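Local coordinates for protein esterase TesA (PDB 4JGG) that hydrolyses carboxylic esters, preferring Tween detergents and p-nitrophenyl esters of short acyl chains, and cleaves palmitoyl-coenzyme A weakly, at residues Gln22-Val27 against Leu88-Leu93; Gly72-Leu77 against Ala112-Lys117; Gly129-Pro134 against Ala143-Tyr148; Glu165-Val170 against Leu183-Arg188. One frame throughout, in Å; residues are numbered along the deposited sequence.

Contact 1: Gln22-Val27 against Leu88-Leu93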
loop_
_atom_site.group_PDB
_atom_site.type_symbol
_atom_site.label_atom_id
_atom_site.label_comp_id
_atom_site.label_asym_id
_atom_site.label_seq_id
_atom_site.Cartn_x
_atom_site.Cartn_y
_atom_site.Cartn_z
ATOM N N GLN A 22 -7.867 7.326 16.609
ATOM C CA GLN A 22 -8.765 6.899 15.545
ATOM C C GLN A 22 -8.220 7.320 14.180
ATOM O O GLN A 22 -8.972 7.734 13.299
ATOM C CB GLN A 22 -10.159 7.484 15.783
ATOM C CG GLN A 22 -10.193 8.533 16.900
ATOM N N THR A 23 -6.905 7.226 14.015
ATOM C CA THR A 23 -6.282 7.608 12.754
ATOM C C THR A 23 -5.890 6.398 11.927
ATOM O O THR A 23 -5.384 5.394 12.457
ATOM C CB THR A 23 -5.038 8.511 12.961
ATOM O OG1 THR A 23 -5.462 9.799 13.399
ATOM C CG2 THR A 23 -4.281 8.690 11.666
ATOM N N LEU A 24 -6.138 6.522 10.627
ATOM C CA LEU A 24 -5.759 5.532 9.625
ATOM C C LEU A 24 -4.591 6.098 8.810
ATOM O O LEU A 24 -4.751 6.994 7.973
ATOM C CB LEU A 24 -6.950 5.226 8.719
ATOM C CG LEU A 24 -6.940 3.994 7.808
ATOM C CD1 LEU A 24 -8.375 3.696 7.385
ATOM C CD2 LEU A 24 -6.055 4.195 6.603
ATOM N N LEU A 25 -3.404 5.583 9.077
ATOM C CA LEU A 25 -2.209 6.109 8.437
ATOM C C LEU A 25 -1.908 5.282 7.197
ATOM O O LEU A 25 -1.762 4.070 7.305
ATOM C CB LEU A 25 -1.036 6.020 9.392
ATOM C CG LEU A 25 0.338 6.393 8.821
ATOM C CD1 LEU A 25 0.440 7.882 8.535
ATOM C CD2 LEU A 25 1.407 5.957 9.788
ATOM N N VAL A 26 -1.854 5.936 6.037
ATOM C CA VAL A 26 -1.395 5.295 4.802
ATOM C C VAL A 26 0.049 5.661 4.515
ATOM O O VAL A 26 0.379 6.839 4.327
ATOM C CB VAL A 26 -2.220 5.701 3.561
ATOM C CG1 VAL A 26 -1.693 4.961 2.308
ATOM C CG2 VAL A 26 -3.720 5.391 3.759
ATOM N N VAL A 27 0.903 4.648 4.457
ATOM C CA VAL A 27 2.315 4.851 4.149
ATOM C C VAL A 27 2.651 4.181 2.814
ATOM O O VAL A 27 2.931 2.979 2.766
ATOM C CB VAL A 27 3.202 4.285 5.275
ATOM C CG1 VAL A 27 4.675 4.648 5.035
ATOM C CG2 VAL A 27 2.722 4.804 6.632
ATOM N N LEU A 88 -4.674 2.260 12.742
ATOM C CA LEU A 88 -4.522 1.419 11.563
ATOM C C LEU A 88 -3.382 1.948 10.718
ATOM O O LEU A 88 -3.315 3.145 10.422
ATOM C CB LEU A 88 -5.797 1.471 10.721
ATOM C CG LEU A 88 -6.514 0.180 10.375
ATOM C CD1 LEU A 88 -7.988 0.458 10.116
ATOM C CD2 LEU A 88 -5.859 -0.481 9.178
ATOM N N VAL A 89 -2.491 1.062 10.294
ATOM C CA VAL A 89 -1.460 1.478 9.356
ATOM C C VAL A 89 -1.564 0.642 8.091
ATOM O O VAL A 89 -1.442 -0.577 8.156
ATOM C CB VAL A 89 -0.043 1.322 9.948
ATOM C CG1 VAL A 89 1.003 1.686 8.890
ATOM C CG2 VAL A 89 0.109 2.188 11.194
ATOM N N VAL A 90 -1.818 1.299 6.960
ATOM C CA VAL A 90 -1.854 0.634 5.659
ATOM C C VAL A 90 -0.492 0.829 5.012
ATOM O O VAL A 90 -0.057 1.961 4.774
ATOM C CB VAL A 90 -2.964 1.204 4.751
ATOM C CG1 VAL A 90 -2.980 0.506 3.405
ATOM C CG2 VAL A 90 -4.319 1.065 5.430
ATOM N N ILE A 91 0.206 -0.270 4.755
ATOM C CA ILE A 91 1.525 -0.157 4.122
ATOM C C ILE A 91 1.469 -0.569 2.661
ATOM O O ILE A 91 1.083 -1.690 2.340
ATOM C CB ILE A 91 2.583 -1.008 4.854
ATOM C CG1 ILE A 91 2.825 -0.473 6.270
ATOM C CG2 ILE A 91 3.881 -1.048 4.061
ATOM C CD1 ILE A 91 3.618 -1.434 7.143
ATOM N N GLU A 92 1.876 0.343 1.783
ATOM C CA GLU A 92 1.917 0.096 0.350
ATOM C C GLU A 92 3.301 0.434 -0.214
ATOM O O GLU A 92 3.473 1.402 -0.955
ATOM C CB GLU A 92 0.835 0.901 -0.378
ATOM C CG GLU A 92 0.767 0.606 -1.883
ATOM C CD GLU A 92 1.411 1.682 -2.747
ATOM O OE1 GLU A 92 1.110 2.875 -2.538
ATOM O OE2 GLU A 92 2.214 1.334 -3.651
ATOM N N LEU A 93 4.284 -0.380 0.135
ATOM C CA LEU A 93 5.652 -0.122 -0.272
ATOM C C LEU A 93 6.285 -1.374 -0.873
ATOM O O LEU A 93 5.764 -2.481 -0.708
ATOM C CB LEU A 93 6.456 0.379 0.925
ATOM C CG LEU A 93 6.176 1.822 1.356
ATOM C CD1 LEU A 93 7.170 2.224 2.421
ATOM C CD2 LEU A 93 6.288 2.765 0.159
#

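Contact 2: Gly72-Leu77 against Ala112-Lys117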
loop_
_atom_site.group_PDB
_atom_site.type_symbol
_atom_site.label_atom_id
_atom_site.label_comp_id
_atom_site.label_asym_id
_atom_site.label_seq_id
_atom_site.Cartn_x
_atom_site.Cartn_y
_atom_site.Cartn_z
ATOM N N GLY A 72 13.067 3.133 2.893
ATOM C CA GLY A 72 12.651 4.502 3.162
ATOM C C GLY A 72 11.441 4.592 4.082
ATOM O O GLY A 72 11.403 5.418 4.998
ATOM N N GLY A 73 10.455 3.736 3.856
ATOM C CA GLY A 73 9.277 3.708 4.704
ATOM C C GLY A 73 9.621 3.296 6.129
ATOM O O GLY A 73 9.083 3.846 7.101
ATOM N N LEU A 74 10.529 2.330 6.255
ATOM C CA LEU A 74 10.975 1.869 7.559
ATOM C C LEU A 74 11.680 3.010 8.305
ATOM O O LEU A 74 11.410 3.254 9.476
ATOM C CB LEU A 74 11.898 0.660 7.406
ATOM C CG LEU A 74 12.556 0.100 8.669
ATOM C CD1 LEU A 74 11.531 -0.359 9.690
ATOM C CD2 LEU A 74 13.540 -1.038 8.328
ATOM N N ALA A 75 12.576 3.708 7.610
ATOM C CA ALA A 75 13.287 4.836 8.203
ATOM C C ALA A 75 12.343 5.939 8.714
ATOM O O ALA A 75 12.605 6.527 9.764
ATOM C CB ALA A 75 14.285 5.409 7.215
ATOM N N ARG A 76 11.259 6.211 7.985
ATOM C CA ARG A 76 10.379 7.346 8.296
ATOM C C ARG A 76 9.118 6.989 9.103
ATOM O O ARG A 76 8.402 7.874 9.567
ATOM C CB ARG A 76 10.001 8.138 7.032
ATOM C CG ARG A 76 9.105 7.376 6.031
ATOM C CD ARG A 76 8.938 8.191 4.749
ATOM N NE ARG A 76 8.062 7.568 3.762
ATOM C CZ ARG A 76 6.781 7.887 3.582
ATOM N NH1 ARG A 76 6.210 8.812 4.344
ATOM N NH2 ARG A 76 6.073 7.284 2.646
ATOM N N LEU A 77 8.868 5.701 9.300
ATOM C CA LEU A 77 7.688 5.269 10.054
ATOM C C LEU A 77 7.682 5.660 11.551
ATOM O O LEU A 77 6.666 6.141 12.063
ATOM C CB LEU A 77 7.440 3.761 9.846
ATOM C CG LEU A 77 6.279 3.156 10.645
ATOM C CD1 LEU A 77 4.932 3.669 10.162
ATOM C CD2 LEU A 77 6.336 1.633 10.593
ATOM N N ALA A 112 8.589 -6.402 7.239
ATOM C CA ALA A 112 8.384 -7.105 8.495
ATOM C C ALA A 112 8.619 -6.189 9.690
ATOM O O ALA A 112 7.780 -6.119 10.586
ATOM C CB ALA A 112 9.304 -8.328 8.568
ATOM N N SER A 113 9.761 -5.496 9.688
ATOM C CA SER A 113 10.132 -4.552 10.737
ATOM C C SER A 113 9.146 -3.383 10.844
ATOM O O SER A 113 8.799 -2.963 11.949
ATOM C CB SER A 113 11.552 -4.033 10.506
ATOM O OG SER A 113 11.933 -3.134 11.531
ATOM N N MET A 114 8.683 -2.872 9.706
ATOM C CA MET A 114 7.631 -1.847 9.700
ATOM C C MET A 114 6.374 -2.355 10.382
ATOM O O MET A 114 5.758 -1.632 11.150
ATOM C CB MET A 114 7.255 -1.406 8.272
ATOM C CG MET A 114 8.282 -0.557 7.519
ATOM S SD MET A 114 7.609 0.072 5.948
ATOM C CE MET A 114 6.429 1.292 6.526
ATOM N N ALA A 115 5.969 -3.583 10.060
ATOM C CA ALA A 115 4.738 -4.154 10.600
ATOM C C ALA A 115 4.900 -4.418 12.084
ATOM O O ALA A 115 3.963 -4.252 12.863
ATOM C CB ALA A 115 4.354 -5.434 9.867
ATOM N N GLN A 116 6.102 -4.822 12.470
ATOM C CA GLN A 116 6.436 -5.005 13.877
ATOM C C GLN A 116 6.302 -3.699 14.644
ATOM O O GLN A 116 5.704 -3.660 15.719
ATOM C CB GLN A 116 7.859 -5.556 14.011
ATOM C CG GLN A 116 8.260 -5.940 15.421
ATOM C CD GLN A 116 8.870 -4.787 16.190
ATOM O OE1 GLN A 116 9.460 -3.881 15.605
ATOM N NE2 GLN A 116 8.732 -4.817 17.515
ATOM N N LYS A 117 6.856 -2.626 14.087
ATOM C CA LYS A 117 6.895 -1.347 14.789
ATOM C C LYS A 117 5.503 -0.734 14.902
ATOM O O LYS A 117 5.162 -0.142 15.927
ATOM C CB LYS A 117 7.843 -0.377 14.089
ATOM C CG LYS A 117 9.319 -0.642 14.330
ATOM C CD LYS A 117 10.157 0.366 13.563
ATOM C CE LYS A 117 11.654 0.066 13.633
ATOM N NZ LYS A 117 12.200 0.213 15.006
#

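Contact 3: Gly129-Pro134 against Ala143-Tyr148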
loop_
_atom_site.group_PDB
_atom_site.type_symbol
_atom_site.label_atom_id
_atom_site.label_comp_id
_atom_site.label_asym_id
_atom_site.label_seq_id
_atom_site.Cartn_x
_atom_site.Cartn_y
_atom_site.Cartn_z
ATOM N N GLY A 129 -0.124 -5.624 -1.355
ATOM C CA GLY A 129 0.862 -6.313 -2.171
ATOM C C GLY A 129 0.702 -5.912 -3.618
ATOM O O GLY A 129 -0.412 -5.674 -4.079
ATOM N N ILE A 130 1.809 -5.842 -4.346
ATOM C CA ILE A 130 1.759 -5.413 -5.734
ATOM C C ILE A 130 2.476 -6.405 -6.652
ATOM O O ILE A 130 3.496 -6.974 -6.280
ATOM C CB ILE A 130 2.350 -3.994 -5.885
ATOM C CG1 ILE A 130 1.449 -2.979 -5.164
ATOM C CG2 ILE A 130 2.524 -3.629 -7.345
ATOM C CD1 ILE A 130 1.757 -1.545 -5.509
ATOM N N GLN A 131 1.901 -6.650 -7.826
ATOM C CA GLN A 131 2.535 -7.494 -8.827
ATOM C C GLN A 131 3.035 -6.648 -9.987
ATOM O O GLN A 131 2.284 -5.875 -10.588
ATOM C CB GLN A 131 1.584 -8.576 -9.333
ATOM C CG GLN A 131 1.380 -9.689 -8.336
ATOM C CD GLN A 131 0.477 -9.264 -7.202
ATOM O OE1 GLN A 131 -0.490 -8.532 -7.420
ATOM N NE2 GLN A 131 0.787 -9.706 -5.984
ATOM N N LEU A 132 4.321 -6.779 -10.277
ATOM C CA LEU A 132 4.923 -6.064 -11.384
ATOM C C LEU A 132 4.255 -6.507 -12.690
ATOM O O LEU A 132 3.575 -7.530 -12.720
ATOM C CB LEU A 132 6.436 -6.319 -11.405
ATOM C CG LEU A 132 7.205 -5.533 -10.337
ATOM C CD1 LEU A 132 8.680 -5.927 -10.302
ATOM C CD2 LEU A 132 7.051 -4.051 -10.605
ATOM N N PRO A 133 4.430 -5.719 -13.765
ATOM C CA PRO A 133 3.774 -6.036 -15.039
ATOM C C PRO A 133 4.281 -7.364 -15.610
ATOM O O PRO A 133 5.422 -7.749 -15.355
ATOM C CB PRO A 133 4.177 -4.866 -15.952
ATOM C CG PRO A 133 4.602 -3.762 -15.018
ATOM C CD PRO A 133 5.202 -4.464 -13.833
ATOM N N PRO A 134 3.429 -8.060 -16.374
ATOM C CA PRO A 134 3.702 -9.385 -16.937
ATOM C C PRO A 134 5.052 -9.506 -17.646
ATOM O O PRO A 134 5.675 -10.568 -17.566
ATOM C CB PRO A 134 2.565 -9.561 -17.948
ATOM C CG PRO A 134 1.451 -8.807 -17.364
ATOM C CD PRO A 134 2.086 -7.584 -16.744
ATOM N N ALA A 143 9.007 -13.454 -7.175
ATOM C CA ALA A 143 10.085 -13.296 -6.201
ATOM C C ALA A 143 9.759 -12.193 -5.201
ATOM O O ALA A 143 10.042 -12.317 -4.009
ATOM C CB ALA A 143 11.397 -13.009 -6.901
ATOM N N PHE A 144 9.168 -11.112 -5.702
ATOM C CA PHE A 144 8.756 -9.996 -4.862
ATOM C C PHE A 144 7.352 -10.214 -4.319
ATOM O O PHE A 144 7.071 -9.971 -3.138
ATOM C CB PHE A 144 8.845 -8.686 -5.658
ATOM C CG PHE A 144 10.264 -8.287 -5.997
ATOM C CD1 PHE A 144 11.050 -7.628 -5.072
ATOM C CD2 PHE A 144 10.809 -8.588 -7.237
ATOM C CE1 PHE A 144 12.369 -7.266 -5.374
ATOM C CE2 PHE A 144 12.112 -8.237 -7.544
ATOM C CZ PHE A 144 12.893 -7.569 -6.616
ATOM N N SER A 145 6.467 -10.694 -5.181
ATOM C CA SER A 145 5.074 -10.858 -4.796
ATOM C C SER A 145 4.912 -11.764 -3.576
ATOM O O SER A 145 4.071 -11.512 -2.712
ATOM C CB SER A 145 4.272 -11.402 -5.978
ATOM O OG SER A 145 2.887 -11.352 -5.720
ATOM N N ARG A 146 5.716 -12.821 -3.504
ATOM C CA ARG A 146 5.584 -13.788 -2.420
ATOM C C ARG A 146 6.010 -13.216 -1.088
ATOM O O ARG A 146 5.612 -13.712 -0.036
ATOM C CB ARG A 146 6.394 -15.046 -2.712
ATOM C CG ARG A 146 5.760 -15.948 -3.741
ATOM C CD ARG A 146 6.575 -17.208 -3.901
ATOM N NE ARG A 146 8.006 -16.929 -3.972
ATOM C CZ ARG A 146 8.725 -16.992 -5.086
ATOM N NH1 ARG A 146 8.149 -17.332 -6.234
ATOM N NH2 ARG A 146 10.027 -16.729 -5.048
ATOM N N VAL A 147 6.837 -12.179 -1.139
ATOM C CA VAL A 147 7.322 -11.526 0.070
ATOM C C VAL A 147 6.174 -10.945 0.898
ATOM O O VAL A 147 6.171 -11.039 2.121
ATOM C CB VAL A 147 8.329 -10.406 -0.272
ATOM C CG1 VAL A 147 8.539 -9.483 0.934
ATOM C CG2 VAL A 147 9.650 -11.004 -0.731
ATOM N N TYR A 148 5.199 -10.340 0.239
ATOM C CA TYR A 148 4.073 -9.759 0.964
ATOM C C TYR A 148 3.370 -10.787 1.832
ATOM O O TYR A 148 3.119 -10.541 3.012
ATOM C CB TYR A 148 3.105 -9.077 -0.002
ATOM C CG TYR A 148 3.769 -7.919 -0.702
ATOM C CD1 TYR A 148 3.873 -6.671 -0.082
ATOM C CD2 TYR A 148 4.340 -8.084 -1.957
ATOM C CE1 TYR A 148 4.506 -5.609 -0.718
ATOM C CE2 TYR A 148 4.960 -7.034 -2.602
ATOM C CZ TYR A 148 5.052 -5.802 -1.975
ATOM O OH TYR A 148 5.678 -4.773 -2.627
#

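Contact 4: Glu165-Val170 against Leu183-Arg188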
loop_
_atom_site.group_PDB
_atom_site.type_symbol
_atom_site.label_atom_id
_atom_site.label_comp_id
_atom_site.label_asym_id
_atom_site.label_seq_id
_atom_site.Cartn_x
_atom_site.Cartn_y
_atom_site.Cartn_z
ATOM N N GLU A 165 -5.311 -5.652 -8.656
ATOM C CA GLU A 165 -6.201 -6.528 -9.409
ATOM C C GLU A 165 -7.135 -5.724 -10.303
ATOM O O GLU A 165 -7.774 -4.784 -9.852
ATOM C CB GLU A 165 -7.003 -7.429 -8.482
ATOM C CG GLU A 165 -8.009 -8.299 -9.219
ATOM C CD GLU A 165 -8.743 -9.241 -8.290
ATOM O OE1 GLU A 165 -8.321 -9.363 -7.117
ATOM O OE2 GLU A 165 -9.743 -9.847 -8.738
ATOM N N GLY A 166 -7.207 -6.101 -11.579
ATOM C CA GLY A 166 -8.089 -5.439 -12.521
ATOM C C GLY A 166 -7.607 -4.059 -12.937
ATOM O O GLY A 166 -8.304 -3.337 -13.658
ATOM N N VAL A 167 -6.415 -3.677 -12.475
ATOM C CA VAL A 167 -5.820 -2.404 -12.875
ATOM C C VAL A 167 -4.534 -2.631 -13.667
ATOM O O VAL A 167 -4.402 -2.152 -14.791
ATOM C CB VAL A 167 -5.533 -1.484 -11.656
ATOM C CG1 VAL A 167 -4.783 -0.227 -12.095
ATOM C CG2 VAL A 167 -6.835 -1.128 -10.945
ATOM N N GLY A 168 -3.602 -3.369 -13.068
ATOM C CA GLY A 168 -2.326 -3.669 -13.691
ATOM C C GLY A 168 -2.468 -4.357 -15.032
ATOM O O GLY A 168 -3.215 -5.337 -15.173
ATOM N N GLY A 169 -1.756 -3.833 -16.024
ATOM C CA GLY A 169 -1.739 -4.416 -17.354
ATOM C C GLY A 169 -2.959 -4.075 -18.192
ATOM O O GLY A 169 -2.956 -4.258 -19.414
ATOM N N VAL A 170 -4.004 -3.575 -17.541
ATOM C CA VAL A 170 -5.237 -3.248 -18.247
ATOM C C VAL A 170 -5.129 -1.907 -18.972
ATOM O O VAL A 170 -4.522 -0.960 -18.470
ATOM C CB VAL A 170 -6.448 -3.241 -17.296
ATOM C CG1 VAL A 170 -7.691 -2.779 -18.027
ATOM C CG2 VAL A 170 -6.658 -4.628 -16.700
ATOM N N LEU A 183 -6.496 7.855 -13.584
ATOM C CA LEU A 183 -7.672 8.296 -12.834
ATOM C C LEU A 183 -8.773 7.231 -12.800
ATOM O O LEU A 183 -9.379 6.979 -11.757
ATOM C CB LEU A 183 -8.203 9.591 -13.458
ATOM C CG LEU A 183 -9.380 10.293 -12.787
ATOM C CD1 LEU A 183 -8.999 10.661 -11.366
ATOM C CD2 LEU A 183 -9.773 11.527 -13.583
ATOM N N ALA A 184 -9.015 6.587 -13.937
ATOM C CA ALA A 184 -10.115 5.633 -14.059
ATOM C C ALA A 184 -9.967 4.429 -13.129
ATOM O O ALA A 184 -10.941 3.722 -12.853
ATOM C CB ALA A 184 -10.248 5.171 -15.497
ATOM N N ALA A 185 -8.754 4.213 -12.635
ATOM C CA ALA A 185 -8.460 3.048 -11.807
ATOM C C ALA A 185 -8.734 3.279 -10.326
ATOM O O ALA A 185 -8.800 2.325 -9.546
ATOM C CB ALA A 185 -7.009 2.629 -11.995
ATOM N N GLN A 186 -8.876 4.539 -9.933
ATOM C CA GLN A 186 -8.910 4.880 -8.503
ATOM C C GLN A 186 -10.048 4.207 -7.730
ATOM O O GLN A 186 -9.832 3.691 -6.623
ATOM C CB GLN A 186 -8.889 6.401 -8.284
ATOM C CG GLN A 186 -7.698 7.129 -8.921
ATOM C CD GLN A 186 -6.352 6.576 -8.479
ATOM O OE1 GLN A 186 -6.037 6.548 -7.292
ATOM N NE2 GLN A 186 -5.554 6.132 -9.437
ATOM N N PRO A 187 -11.268 4.203 -8.307
ATOM C CA PRO A 187 -12.350 3.429 -7.693
ATOM C C PRO A 187 -11.971 1.975 -7.467
ATOM O O PRO A 187 -12.210 1.463 -6.376
ATOM C CB PRO A 187 -13.474 3.546 -8.722
ATOM C CG PRO A 187 -13.285 4.883 -9.303
ATOM C CD PRO A 187 -11.778 5.079 -9.380
ATOM N N ARG A 188 -11.368 1.333 -8.472
ATOM C CA ARG A 188 -11.009 -0.078 -8.368
ATOM C C ARG A 188 -9.953 -0.329 -7.295
ATOM O O ARG A 188 -10.061 -1.281 -6.528
ATOM C CB ARG A 188 -10.516 -0.634 -9.708
ATOM C CG ARG A 188 -10.181 -2.119 -9.633
ATOM C CD ARG A 188 -11.448 -2.944 -9.476
ATOM N NE ARG A 188 -11.212 -4.307 -9.005
ATOM C CZ ARG A 188 -11.179 -5.376 -9.794
ATOM N NH1 ARG A 188 -11.341 -5.245 -11.099
ATOM N NH2 ARG A 188 -10.967 -6.575 -9.276
#

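Contact 1: Gln22-Val27 against Leu88-Leu93
Five backbone hydrogen bonds join strand 23-27 to strand 88-92, which run side by side in the same direction with their short axes 4.7 Å apart and 16° from parallel. Leu25 and Val27 of the first strand each give their N-H to one residue of the second and their C=O to the residue two further on: Leu25 N reaches Leu88 O at 2.8 Å, and Leu25 O takes Val90 N, also at 2.8 Å. Val27 repeats this with Val90 O and Glu92 N, while Leu88 N closes the near end on Thr23 O at 3.2 Å. The middle donors arrive nearly along the C=O axes. At the far end Glu92 N sits above the carbonyl plane of Val27, although its N-H points straight at the oxygen (174°). The N-H and C=O groups of Leu24 turn the other way and are taken up by strand 59-62, through Arg59 and Val61.

On one face Leu24, with CG anti to its backbone N, lies alongside Leu88 and crosses Val90 obliquely, CD2 meeting Val90 CG2 at 3.8 Å. On the other, Val27 CG2 approaches Val89 CG1 at 4.2 Å, and helices 70-84 and 104-121 cover these side chains. The carboxylate of Glu92 is directed elsewhere: its OE1 is hydrogen-bonded to Ser32 OG and more weakly to Asp29 N; the Glu92 side chain itself lies about 6 Å from that of Ser30, the probable nucleophile. Adjacent parallel strands, the first leading at its C-terminal end to this serine, are characteristic of the alpha/beta/alpha fold of SGNH (GDSL) hydrolases.

Contact 2: Gly72-Leu77 against Ala112-Lys117
Helices 70-84 and 104-121 lie next to each other in the layer that covers one face of the parallel sheet of this alpha/beta/alpha fold. Their short segments run in similar directions, crossing at 23° with the axes 9.4 Å apart. The backbones come nearest at Leu74 and Met114, with CA atoms 5.4 Å apart.

Met114 makes the largest single contribution, with Leu74 and Leu77 close behind. Its CG lies anti to the carbonyl carbon (chi1 -72°), the chain continues extended through chi2, and a bend at chi3 (71°) lays the thioether along the opposite backbone. Met114 CG thus meets Leu74 CA at 3.6 Å, and the methyl CE ends 3.7 Å from Gly73 O. A CB on Gly73 would come close to SD, so the bare backbone there gives the sulfur its room.

The two leucines pack on the same methionine from directions roughly at right angles. Leu77 points at the partner helix and sets CD2 against Met114 O at 3.4 Å, whereas Leu74 brings CD1 to Ser113 OG, likewise at 3.4 Å. Lys117 adds only the aliphatic part of its chain, CE standing 4.0 Å from Leu74 CD1.

With polar atoms of Ser113 and of the Met114 backbone facing methyl groups, the helix pair is held across these segments by van der Waals contact, and its fit depends on shape rather than on directional bonds.

Contact 3: Gly129-Pro134 against Ala143-Tyr148
Gln131 NE2 is the best-held polar atom of the contact, gripped by two acceptors, Ser145 OG and, outside the two segments, Pro161 O. The bond from Gln131 NE2 to Ser145 OG is short and almost straight (2.7 Å, 176° at the hydrogen). The serine oxygen lies in the amide plane, as a well-directed N-H donor requires. Gln131 gets there by a bend at chi2 (75°), which folds the amide back and brings Gln131 CG to 3.4 Å from Ser145 OG. Ser145 contributes by holding OG anti to its backbone N. Both acceptors together fix the rotation of the amide.

One helical turn on, Tyr148 offers the face of its ring to the other backbone. Gly129 CA stands over this face in a CH-pi contact, 3.7 Å from the Tyr148 ring centroid and 14° off the normal, and Ile130 N lies over the same face, 3.8 Å from Tyr148 CE2. A CB on Gly129 would come tight against CG of the ring. Ile130 N is buried here without a hydrogen-bonding partner, whereas Tyr148 OH is hydrogen-bonded to Leu93 O, which steadies the ring at its far end.

The side chain of Ile130 is about 8 Å from that of Ser30, the probable nucleophile. The arrangement is that of a strand-to-helix connection in an alpha/beta/alpha fold, the loop leaving the C-terminal end of strand 124-128, beside the likely active site, and packing back on helix 138-155.

Contact 4: Glu165-Val170 against Leu183-Arg188
Arg188 lies with the flat of its guanidinium against the backbone of Glu165 and Gly166. Glu165 O stands over the centre of one face, 3.4 Å above the plane, and Gly166 N lies over the same face nearer the rim. The carbonyl therefore meets the cation from above, while its hydrogen bond is made with Asn192 ND2. The carboxylate of Glu165 is turned 58° from the guanidinium plane and the two chains cross obliquely. Glu165 OE2 to Arg188 NH2 is a long salt bridge of 3.5 Å at the molecular surface, and CG of the extended Glu165 chain comes slightly nearer to Arg188 NH2, at 3.4 Å. The firmer polar partner of Arg188 is Asn192, whose OD1 accepts from NE.

CG of Arg188 is anti to the backbone N, and a bend at chi2 (70°) swings the rest of the chain across the loop. This contact joins the loop following strand 158-160 to the start of helix 186-197 of the alpha/beta/alpha fold. The connection between them carries Asp177 and His180, the probable catalytic acid and base of this GDSL esterase.

Val167 points at the helical segment and slides past Arg188 in the opposite direction, CG2 resting 3.7 Å from Arg188 CG. Its other branch, CG1, anti to the backbone N, meets Ala185 CB at 3.6 Å. Gly166, at positive phi (73°), sits where a CB would clash with Arg188 NH1, its CA only 3.6 Å from that nitrogen. Beyond it, a type II turn from Val167 to Val170, closed by Val170 N on Val167 O at 3.1 Å, leads the chain away from the helix.

In the fold
From the N terminus, contact 1 closes a long loop by setting strand 23-28 beside strand 88-92, two neighbours in the parallel sheet. Contact 2 opens inside that loop, on helix 70-84, and closes beyond it on helix 104-121, so the two cross along the chain. They also touch in space, Val27 and Ile91 meeting Met114 and thereby joining sheet to helical layer. Contacts 3 and 4 follow in series, each closing a short loop, from the loop after strand 124-128 to helix 138-155, and from the loop after strand 158-160, across the Asp177 and His180 segment, to helix 186-197. Tyr148 OH and Leu93 O link contact 3 to contact 1; contact 4 touches none of the others.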